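Local coordinates for putative flagellar motor switch protein FliN (Thermotoga maritima, PDB 1O6A) that probably forms part of the C-ring switch complex at the base of the flagellar motor, which sets the direction of rotation, at residues E54-L59 against G68-I73. Sequence-based numbering, arbitrary orientation.
Sequences EPVDIL and GEVVVI
P55 meets G68 at the open end of a beta hairpin, where strand 56-60 begins beside strand 63-73 in the antiparallel sheet of the FliN C-terminal domain. Its ring carbon CB lies 3.3 Å from G68 O, a van der Waals contact just ahead of the first paired residue, and the ring also touches R67 and E83. The backbone carbonyl of P55 accepts a hydrogen bond from K50 NZ.

V56 then forms a hydrogen-bonded antiparallel pair with G68, as two reciprocal backbone bonds show. V56 N donates to G68 O over 2.8 Å. In return, G68 N donates to V56 O over 2.9 Å. With V56 chi1 at -62°, CG1 is anti to the carbonyl carbon and reaches V70, while CG2 is turned onto G68 O, 3.3 Å away. V25 and V79, from the strands 20-33 and 76-84, also pack against the V56 side chain.

D57, the next residue along, has its CB pointing away from 68-73 and makes a salt bridge with K50 through OD2. I58 returns to the face that carries V56, and its terminal CD1 stands 3.9 Å from G68 N; the same side chain packs on A66 and on I46 of the second subunit.

Beyond the G68 pair the strands part: the axes of 56-59 and 68-73 run at 100° to each other. V70, on the diverging part, packs on L27 of the second subunit. Where the strands diverge, the one apolar side-chain contact between 54-59 and 68-73 is V56 CG1 against V70 CG2 at 4.0 Å, the two side chains crossing at about a right angle.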
loop_
_atom_site.group_PDB
_atom_site.type_symbol
_atom_site.label_atom_id
_atom_site.label_comp_id
_atom_site.label_asym_id
_atom_site.label_seq_id
_atom_site.Cartn_x
_atom_site.Cartn_y
_atom_site.Cartn_z
ATOM N N GLU A 54 10.073 -8.744 7.599
ATOM C CA GLU A 54 8.737 -8.283 7.995
ATOM C C GLU A 54 7.709 -8.499 6.917
ATOM O O GLU A 54 8.044 -8.503 5.727
ATOM C CB GLU A 54 8.745 -6.828 8.349
ATOM C CG GLU A 54 9.581 -6.479 9.562
ATOM C CD GLU A 54 9.265 -5.075 10.030
ATOM O OE1 GLU A 54 9.707 -4.131 9.334
ATOM O OE2 GLU A 54 8.583 -4.906 11.071
ATOM N N PRO A 55 6.449 -8.676 7.317
ATOM C CA PRO A 55 5.358 -8.846 6.361
ATOM C C PRO A 55 4.889 -7.499 5.782
ATOM O O PRO A 55 5.266 -6.447 6.314
ATOM C CB PRO A 55 4.246 -9.447 7.239
ATOM C CG PRO A 55 4.481 -8.813 8.593
ATOM C CD PRO A 55 5.975 -8.762 8.710
ATOM N N VAL A 56 4.128 -7.536 4.700
ATOM C CA VAL A 56 3.552 -6.324 4.113
ATOM C C VAL A 56 2.302 -5.967 4.888
ATOM O O VAL A 56 1.713 -6.825 5.573
ATOM C CB VAL A 56 3.215 -6.469 2.614
ATOM C CG1 VAL A 56 4.498 -6.733 1.847
ATOM C CG2 VAL A 56 2.166 -7.508 2.354
ATOM N N ASP A 57 1.932 -4.713 4.828
ATOM C CA ASP A 57 0.769 -4.243 5.564
ATOM C C ASP A 57 -0.511 -4.245 4.730
ATOM O O ASP A 57 -0.491 -3.892 3.553
ATOM C CB ASP A 57 1.005 -2.829 6.055
ATOM C CG ASP A 57 2.289 -2.731 6.873
ATOM O OD1 ASP A 57 2.388 -3.504 7.851
ATOM O OD2 ASP A 57 3.276 -2.044 6.529
ATOM N N ILE A 58 -1.631 -4.564 5.382
ATOM C CA ILE A 58 -2.910 -4.647 4.695
ATOM C C ILE A 58 -3.869 -3.717 5.385
ATOM O O ILE A 58 -4.142 -3.898 6.561
ATOM C CB ILE A 58 -3.467 -6.079 4.773
ATOM C CG1 ILE A 58 -2.479 -7.072 4.150
ATOM C CG2 ILE A 58 -4.827 -6.166 4.104
ATOM C CD1 ILE A 58 -2.711 -8.464 4.608
ATOM N N LEU A 59 -4.290 -2.676 4.669
ATOM C CA LEU A 59 -5.145 -1.626 5.222
ATOM C C LEU A 59 -6.526 -1.710 4.580
ATOM O O LEU A 59 -6.650 -1.968 3.377
ATOM C CB LEU A 59 -4.550 -0.251 4.959
ATOM C CG LEU A 59 -3.248 0.008 5.733
ATOM C CD1 LEU A 59 -2.053 -0.568 4.997
ATOM C CD2 LEU A 59 -3.087 1.483 6.007
ATOM N N GLY A 68 0.801 -9.600 5.845
ATOM C CA GLY A 68 0.936 -10.821 5.108
ATOM C C GLY A 68 2.147 -10.925 4.233
ATOM O O GLY A 68 3.064 -10.103 4.272
ATOM N N GLU A 69 2.153 -11.980 3.449
ATOM C CA GLU A 69 3.250 -12.269 2.535
ATOM C C GLU A 69 2.741 -12.280 1.094
ATOM O O GLU A 69 1.609 -12.643 0.802
ATOM C CB GLU A 69 3.942 -13.579 2.923
ATOM C CG GLU A 69 3.063 -14.803 2.888
ATOM C CD GLU A 69 3.758 -16.084 3.380
ATOM O OE1 GLU A 69 5.010 -16.092 3.469
ATOM O OE2 GLU A 69 3.048 -17.079 3.647
ATOM N N VAL A 70 3.579 -11.800 0.188
ATOM C CA VAL A 70 3.226 -11.641 -1.221
ATOM C C VAL A 70 3.204 -12.989 -1.918
ATOM O O VAL A 70 4.098 -13.812 -1.720
ATOM C CB VAL A 70 4.236 -10.656 -1.930
ATOM C CG1 VAL A 70 3.791 -10.390 -3.352
ATOM C CG2 VAL A 70 4.310 -9.384 -1.175
ATOM N N VAL A 71 2.140 -13.228 -2.689
ATOM C CA VAL A 71 1.982 -14.408 -3.528
ATOM C C VAL A 71 1.515 -14.016 -4.931
ATOM O O VAL A 71 1.029 -12.924 -5.154
ATOM C CB VAL A 71 0.969 -15.409 -2.915
ATOM C CG1 VAL A 71 1.455 -15.868 -1.575
ATOM C CG2 VAL A 71 -0.408 -14.769 -2.716
ATOM N N VAL A 72 1.767 -14.901 -5.890
ATOM C CA VAL A 72 1.247 -14.789 -7.249
ATOM C C VAL A 72 -0.073 -15.573 -7.310
ATOM O O VAL A 72 -0.148 -16.729 -6.903
ATOM C CB VAL A 72 2.228 -15.372 -8.248
ATOM C CG1 VAL A 72 1.593 -15.465 -9.647
ATOM C CG2 VAL A 72 3.496 -14.496 -8.298
ATOM N N ILE A 73 -1.128 -14.922 -7.780
ATOM C CA ILE A 73 -2.371 -15.607 -8.096
ATOM C C ILE A 73 -2.738 -15.328 -9.537
ATOM O O ILE A 73 -3.162 -14.216 -9.863
ATOM C CB ILE A 73 -3.541 -15.143 -7.172
ATOM C CG1 ILE A 73 -3.143 -15.218 -5.704
ATOM C CG2 ILE A 73 -4.765 -15.941 -7.472
ATOM C CD1 ILE A 73 -2.981 -16.636 -5.162
#